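Local structure of TetR family transcriptional regulator (Streptomyces coelicolor, 6SRN) at residues Y85-A90 with R118-M123; R112-F117 with D196-W201. The protein probably regulates transcription by binding operator DNA as a TetR-family repressor, and binds the furan-type hormone 4-(hydroxymethyl)-2-propylfuran-3-carboxylic acid. All blocks are in the same frame, centred on the assembly; numbering follows the deposited sequence.

From the N terminus, the chain passes through the predicted helix-turn-helix and along helix 73-86 to residues 85-90, the first half of interaction 1. Helix 102-119 then supplies residues 112-117 to interaction 2 before its end, with the start of helix 121-131, closes the loop of interaction 1 at residues 118-123. Interaction 2 closes much later, when residues 196-201 lead into the last helix, 197-212. The two loops therefore cross, and their centres lie about 12 Å apart. Interaction 1 joins helix 73-86, which leads out of the DNA-binding part, and the start of helix 88-96 to the ligand-binding core; interaction 2 ties helix 102-119 to the C-terminal helix. Both touch the bound furan, through Tyr85 and Phe117.

Interaction 1: residues Y85-A90 with R118-M123; sequences YARWPA and RDDPVM. With LUB (4-(Hydroxymethyl)-2-propylfuran-3-carboxylic acid), chain B.
Arg87 places CG between its backbone N and carbonyl carbon (chi1 60°) and bends again at chi3, while Asp120 holds CG anti to its backbone N (chi1 -171°); they meet tip to tip. The salt bridge runs from Arg87 NH1 to Asp120 OD2 at 2.8 Å, in the guanidinium plane but 53° above that of the carboxylate. A water 2.9 Å from Arg87 NH2 accepts its N-H and lies 2.9 Å from Asp120 OD1, bridging them. That same OD1 accepts from Val122 N at 2.9 Å, an N-cap bond at the start of helix 121-131, so one carboxylate serves both arginine and helix end. Val122 CG1 lies over a face of the guanidinium, 3.6 Å from Arg87 NH2, and Glu83 pairs with Arg87 NE.

Deeper in, Met123, bent at chi2 and chi3, has SD in the indole plane at its edge, a Met-aromatic contact; SD accepts a weak hydrogen bond from Trp88 NE1 (3.6 Å) and CE packs against Trp88 CZ2. Tyr85 points elsewhere: Tyr85 OH donates to LUB O10 at 2.6 Å. This junction borders the hormone pocket, in the TetR-type arrangement where helix 73-86, leading out of the DNA-binding part, meets the ligand-binding core.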
loop_
_atom_site.group_PDB
_atom_site.type_symbol
_atom_site.label_atom_id
_atom_site.label_comp_id
_atom_site.label_asym_id
_atom_site.label_seq_id
_atom_site.Cartn_x
_atom_site.Cartn_y
_atom_site.Cartn_z
ATOM N N TYR A 85 2.871 13.495 9.484
ATOM C CA TYR A 85 1.410 13.738 9.564
ATOM C C TYR A 85 1.024 15.136 10.022
ATOM O O TYR A 85 0.091 15.767 9.454
ATOM C CB TYR A 85 0.719 12.726 10.466
ATOM C CG TYR A 85 0.769 11.323 10.017
ATOM C CD1 TYR A 85 0.335 10.923 8.743
ATOM C CD2 TYR A 85 1.223 10.326 10.885
ATOM C CE1 TYR A 85 0.397 9.601 8.353
ATOM C CE2 TYR A 85 1.265 9.006 10.493
ATOM C CZ TYR A 85 0.833 8.622 9.233
ATOM O OH TYR A 85 0.934 7.292 8.871
ATOM N N ALA A 86 1.711 15.652 11.033
ATOM C CA ALA A 86 1.268 16.858 11.719
ATOM C C ALA A 86 1.392 18.094 10.875
ATOM O O ALA A 86 0.748 19.111 11.169
ATOM C CB ALA A 86 2.044 17.041 13.010
ATOM N N ARG A 87 2.226 18.058 9.857
ATOM C CA ARG A 87 2.384 19.158 8.957
ATOM C C ARG A 87 1.174 19.541 8.051
ATOM O O ARG A 87 1.077 20.635 7.556
ATOM C CB ARG A 87 3.657 18.932 8.146
ATOM C CG ARG A 87 3.692 17.665 7.297
ATOM C CD ARG A 87 4.955 17.632 6.452
ATOM N NE ARG A 87 6.168 17.697 7.248
ATOM C CZ ARG A 87 7.382 17.724 6.717
ATOM N NH1 ARG A 87 7.515 17.618 5.396
ATOM N NH2 ARG A 87 8.431 17.827 7.492
ATOM N N TRP A 88 0.229 18.645 7.910
ATOM C CA TRP A 88 -0.791 18.759 6.861
ATOM C C TRP A 88 -1.998 19.645 7.162
ATOM O O TRP A 88 -2.490 20.332 6.278
ATOM C CB TRP A 88 -1.159 17.345 6.342
ATOM C CG TRP A 88 0.013 16.798 5.616
ATOM C CD1 TRP A 88 0.888 15.861 6.065
ATOM C CD2 TRP A 88 0.481 17.197 4.326
ATOM N NE1 TRP A 88 1.892 15.645 5.142
ATOM C CE2 TRP A 88 1.678 16.458 4.060
ATOM C CE3 TRP A 88 0.029 18.115 3.375
ATOM C CZ2 TRP A 88 2.422 16.643 2.914
ATOM C CZ3 TRP A 88 0.758 18.285 2.223
ATOM C CH2 TRP A 88 1.940 17.520 1.983
ATOM N N PRO A 89 -2.456 19.675 8.422
ATOM C CA PRO A 89 -3.527 20.630 8.760
ATOM C C PRO A 89 -3.219 22.082 8.366
ATOM O O PRO A 89 -4.090 22.750 7.804
ATOM C CB PRO A 89 -3.678 20.455 10.282
ATOM C CG PRO A 89 -3.320 19.004 10.487
ATOM C CD PRO A 89 -2.175 18.756 9.545
ATOM N N ALA A 90 -1.992 22.545 8.623
ATOM C CA ALA A 90 -1.591 23.896 8.227
ATOM C C ALA A 90 -1.632 24.119 6.714
ATOM O O ALA A 90 -2.021 25.207 6.262
ATOM C CB ALA A 90 -0.206 24.227 8.778
ATOM N N ARG A 118 7.568 12.565 -3.163
ATOM C CA ARG A 118 8.596 12.562 -4.192
ATOM C C ARG A 118 9.928 13.177 -3.735
ATOM O O ARG A 118 10.998 12.602 -4.017
ATOM C CB ARG A 118 8.112 13.286 -5.435
ATOM C CG ARG A 118 8.984 13.098 -6.680
ATOM C CD ARG A 118 8.597 14.033 -7.817
ATOM N NE ARG A 118 8.758 15.415 -7.344
ATOM C CZ ARG A 118 8.111 16.492 -7.790
ATOM N NH1 ARG A 118 7.273 16.435 -8.805
ATOM N NH2 ARG A 118 8.279 17.643 -7.189
ATOM N N ASP A 119 9.850 14.238 -2.947
ATOM C CA ASP A 119 10.986 15.120 -2.669
ATOM C C ASP A 119 11.514 15.159 -1.242
ATOM O O ASP A 119 12.677 15.516 -1.051
ATOM C CB ASP A 119 10.627 16.561 -3.077
ATOM C CG ASP A 119 10.468 16.751 -4.589
ATOM O OD1 ASP A 119 10.822 15.844 -5.398
ATOM O OD2 ASP A 119 10.006 17.878 -4.893
ATOM N N ASP A 120 10.659 14.911 -0.253
ATOM C CA ASP A 120 10.941 15.348 1.114
ATOM C C ASP A 120 11.343 14.154 1.981
ATOM O O ASP A 120 10.565 13.240 2.168
ATOM C CB ASP A 120 9.710 16.048 1.716
ATOM C CG ASP A 120 10.004 16.693 3.026
ATOM O OD1 ASP A 120 10.842 16.170 3.794
ATOM O OD2 ASP A 120 9.341 17.734 3.328
ATOM N N PRO A 121 12.580 14.154 2.510
ATOM C CA PRO A 121 12.982 13.046 3.320
ATOM C C PRO A 121 12.070 12.722 4.496
ATOM O O PRO A 121 11.982 11.541 4.890
ATOM C CB PRO A 121 14.349 13.458 3.826
ATOM C CG PRO A 121 14.901 14.368 2.778
ATOM C CD PRO A 121 13.693 15.121 2.311
ATOM N N VAL A 122 11.474 13.724 5.130
ATOM C CA VAL A 122 10.603 13.419 6.284
ATOM C C VAL A 122 9.403 12.559 5.841
ATOM O O VAL A 122 8.976 11.649 6.562
ATOM C CB VAL A 122 10.158 14.698 7.012
ATOM C CG1 VAL A 122 9.174 14.374 8.135
ATOM C CG2 VAL A 122 11.377 15.418 7.547
ATOM N N MET A 123 8.841 12.879 4.669
ATOM C CA MET A 123 7.738 12.075 4.152
ATOM C C MET A 123 8.206 10.694 3.749
ATOM O O MET A 123 7.496 9.711 4.023
ATOM C CB MET A 123 7.095 12.793 2.974
ATOM C CG MET A 123 6.468 14.141 3.310
ATOM S SD MET A 123 4.968 13.958 4.327
ATOM C CE MET A 123 3.928 13.327 3.116
HETATM C C2 LUB B . -0.326 7.841 3.257
HETATM C C4 LUB B . 1.254 6.754 4.413
HETATM C C5 LUB B . 1.686 6.873 3.154
HETATM C C6 LUB B . -1.597 8.336 2.700
HETATM O O11 LUB B . -1.912 8.098 5.672
HETATM C C9 LUB B . -0.874 7.390 5.706
HETATM O O10 LUB B . -0.547 6.723 6.754
HETATM C C3 LUB B . -0.024 7.261 4.539
HETATM C C12 LUB B . 2.185 6.235 5.498
HETATM O O13 LUB B . 1.517 5.172 6.217
HETATM O O1 LUB B . 0.668 7.433 2.362
HETATM C C7 LUB B . -1.415 9.828 2.391
HETATM C C8 LUB B . -2.679 10.464 1.869
HETATM O O HOH W 1 10.794 18.194 5.925
#

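Interaction 2: residues R112-F117 with D196-W201; sequences RAAQAF and DIMERW. With LUB (4-(Hydroxymethyl)-2-propylfuran-3-carboxylic acid), chain B.
Ala114 CB points toward the opposing helix and meets Met198 SD at 3.7 Å. The methionine reaches it by curling: CG stands anti to the carbonyl carbon, the bend at chi2 (-51°) sets SD against Ala114 CB, and that at chi3 turns CE toward Gln115. Its terminal methyl touches both residues, with Met198 CE 3.7 Å from Gln115 CG. Gln115 has its CB directed away from helix 197-212, yet CG stays beside the backbone N and close enough for this contact; beyond CG the chain runs on extended.

Ile197 fills the next position with a straight arm. CG1 is anti to the backbone N (chi1 -170°) and CD1 continues anti at chi2, which carries the terminal methyl to the backbone of the facing helix, where Ile197 CD1 lies 3.7 Å from Ala114 O. The same methyl touches Phe117 at its root, Ile197 CD1 to Phe117 CB being 4.2 Å. The phenyl ring itself leads away from this interface into the pocket, and Phe117 CZ comes to 3.5 Å from LUB C5. On the other flank Trp201 brings CD1 obliquely toward Ala114 CB, a looser apolar contact. No hydrogen bond joins the two segments, so van der Waals packing around the small Ala114 carries the contact.

The segments 112-117 and 197-201 run roughly antiparallel, at 152°, their axes 9.8 Å apart at closest approach and Ala114 opposite Met198. Helix 170-192 flanks the pair: Met184 touches both Ile197 and Trp201, and Phe181 packs edge-to-face with the Trp201 ring. Beyond Phe117 and Ala116 lies Met123 of helix 121-131, while Trp88, near the start of helix 88-96, touches Arg112 and Ala116, placing helix 102-119 between the C-terminal helix on one side and helices 88-96 and 121-131 on the other.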
loop_
_atom_site.group_PDB
_atom_site.type_symbol
_atom_site.label_atom_id
_atom_site.label_comp_id
_atom_site.label_asym_id
_atom_site.label_seq_id
_atom_site.Cartn_x
_atom_site.Cartn_y
_atom_site.Cartn_z
ATOM N N ARG A 112 -0.106 18.064 -3.320
ATOM C CA ARG A 112 1.007 18.431 -2.494
ATOM C C ARG A 112 1.631 17.207 -1.785
ATOM O O ARG A 112 2.849 17.114 -1.652
ATOM C CB ARG A 112 0.552 19.494 -1.476
ATOM C CG ARG A 112 0.384 20.856 -2.093
ATOM C CD ARG A 112 0.060 21.927 -1.081
ATOM N NE ARG A 112 -0.357 23.136 -1.791
ATOM C CZ ARG A 112 -0.469 24.338 -1.252
ATOM N NH1 ARG A 112 -0.201 24.532 0.031
ATOM N NH2 ARG A 112 -0.863 25.358 -2.027
ATOM N N ALA A 113 0.799 16.269 -1.333
ATOM C CA ALA A 113 1.333 15.042 -0.739
ATOM C C ALA A 113 2.165 14.299 -1.724
ATOM O O ALA A 113 3.202 13.732 -1.331
ATOM C CB ALA A 113 0.205 14.165 -0.261
ATOM N N ALA A 114 1.729 14.182 -2.981
ATOM C CA ALA A 114 2.507 13.434 -3.969
ATOM C C ALA A 114 3.882 14.038 -4.214
ATOM O O ALA A 114 4.906 13.318 -4.230
ATOM C CB ALA A 114 1.720 13.331 -5.272
ATOM N N GLN A 115 3.944 15.373 -4.332
ATOM C CA GLN A 115 5.212 16.076 -4.501
ATOM C C GLN A 115 6.079 15.883 -3.266
ATOM O O GLN A 115 7.293 15.772 -3.340
ATOM C CB GLN A 115 4.962 17.599 -4.627
ATOM C CG GLN A 115 4.300 18.009 -5.887
ATOM C CD GLN A 115 3.992 19.505 -5.868
ATOM O OE1 GLN A 115 3.286 19.993 -4.996
ATOM N NE2 GLN A 115 4.638 20.253 -6.725
ATOM N N ALA A 116 5.439 15.858 -2.088
ATOM C CA ALA A 116 6.209 15.780 -0.853
ATOM C C ALA A 116 6.824 14.375 -0.670
ATOM O O ALA A 116 7.958 14.231 -0.224
ATOM C CB ALA A 116 5.355 16.158 0.326
ATOM N N PHE A 117 6.038 13.331 -0.968
ATOM C CA PHE A 117 6.639 11.997 -0.984
ATOM C C PHE A 117 7.742 11.899 -2.029
ATOM O O PHE A 117 8.757 11.214 -1.814
ATOM C CB PHE A 117 5.577 10.910 -1.207
ATOM C CG PHE A 117 4.741 10.591 0.013
ATOM C CD1 PHE A 117 5.335 10.006 1.141
ATOM C CD2 PHE A 117 3.379 10.820 0.041
ATOM C CE1 PHE A 117 4.527 9.683 2.244
ATOM C CE2 PHE A 117 2.607 10.509 1.138
ATOM C CZ PHE A 117 3.175 9.934 2.250
ATOM N N ASP A 196 8.087 8.378 -10.893
ATOM C CA ASP A 196 6.926 8.516 -11.762
ATOM C C ASP A 196 5.654 8.837 -10.958
ATOM O O ASP A 196 4.548 8.764 -11.484
ATOM C CB ASP A 196 6.653 7.226 -12.566
ATOM C CG ASP A 196 6.216 6.032 -11.700
ATOM O OD1 ASP A 196 6.581 6.004 -10.497
ATOM O OD2 ASP A 196 5.610 5.062 -12.252
ATOM N N ILE A 197 5.783 9.258 -9.707
ATOM C CA ILE A 197 4.626 9.407 -8.833
ATOM C C ILE A 197 3.596 10.383 -9.379
ATOM O O ILE A 197 2.377 10.148 -9.252
ATOM C CB ILE A 197 5.046 9.768 -7.382
ATOM C CG1 ILE A 197 3.853 9.669 -6.464
ATOM C CG2 ILE A 197 5.711 11.116 -7.289
ATOM C CD1 ILE A 197 4.194 9.791 -5.008
ATOM N N MET A 198 4.038 11.473 -9.983
ATOM C CA MET A 198 3.052 12.470 -10.417
ATOM C C MET A 198 2.146 11.952 -11.548
ATOM O O MET A 198 0.925 12.226 -11.538
ATOM C CB MET A 198 3.728 13.805 -10.797
ATOM C CG MET A 198 4.566 14.413 -9.673
ATOM S SD MET A 198 3.785 14.601 -8.066
ATOM C CE MET A 198 2.538 15.823 -8.357
ATOM N N GLU A 199 2.738 11.192 -12.490
ATOM C CA GLU A 199 1.965 10.588 -13.561
ATOM C C GLU A 199 1.034 9.522 -13.039
ATOM O O GLU A 199 -0.046 9.337 -13.601
ATOM C CB GLU A 199 2.928 9.936 -14.572
ATOM C CG GLU A 199 3.921 10.837 -15.247
ATOM C CD GLU A 199 5.295 10.712 -14.599
ATOM O OE1 GLU A 199 5.370 11.259 -13.522
ATOM O OE2 GLU A 199 6.279 10.066 -15.133
ATOM N N ARG A 200 1.519 8.719 -12.095
ATOM C CA ARG A 200 0.697 7.633 -11.546
ATOM C C ARG A 200 -0.479 8.240 -10.794
ATOM O O ARG A 200 -1.602 7.726 -10.848
ATOM C CB ARG A 200 1.554 6.730 -10.654
ATOM C CG ARG A 200 2.739 6.052 -11.334
ATOM C CD ARG A 200 2.353 4.970 -12.334
ATOM N NE ARG A 200 1.826 5.497 -13.580
ATOM C CZ ARG A 200 2.573 6.021 -14.547
ATOM N NH1 ARG A 200 3.917 6.065 -14.466
ATOM N NH2 ARG A 200 1.969 6.493 -15.616
ATOM N N TRP A 201 -0.237 9.299 -10.026
ATOM C CA TRP A 201 -1.336 9.989 -9.326
ATOM C C TRP A 201 -2.316 10.633 -10.302
ATOM O O TRP A 201 -3.484 10.473 -10.135
ATOM C CB TRP A 201 -0.799 10.982 -8.299
ATOM C CG TRP A 201 -1.899 11.684 -7.560
ATOM C CD1 TRP A 201 -2.039 13.037 -7.449
ATOM C CD2 TRP A 201 -3.051 11.088 -6.915
ATOM N NE1 TRP A 201 -3.172 13.313 -6.738
ATOM C CE2 TRP A 201 -3.823 12.156 -6.408
ATOM C CE3 TRP A 201 -3.483 9.778 -6.705
ATOM C CZ2 TRP A 201 -5.023 11.951 -5.714
ATOM C CZ3 TRP A 201 -4.691 9.563 -6.045
ATOM C CH2 TRP A 201 -5.430 10.659 -5.534
HETATM C C2 LUB B . -0.326 7.841 3.257
HETATM C C4 LUB B . 1.254 6.754 4.413
HETATM C C5 LUB B . 1.686 6.873 3.154
HETATM C C6 LUB B . -1.597 8.336 2.700
HETATM O O11 LUB B . -1.912 8.098 5.672
HETATM C C9 LUB B . -0.874 7.390 5.706
HETATM O O10 LUB B . -0.547 6.723 6.754
HETATM C C3 LUB B . -0.024 7.261 4.539
HETATM C C12 LUB B . 2.185 6.235 5.498
HETATM O O13 LUB B . 1.517 5.172 6.217
HETATM O O1 LUB B . 0.668 7.433 2.362
HETATM C C7 LUB B . -1.415 9.828 2.391
HETATM C C8 LUB B . -2.679 10.464 1.869
#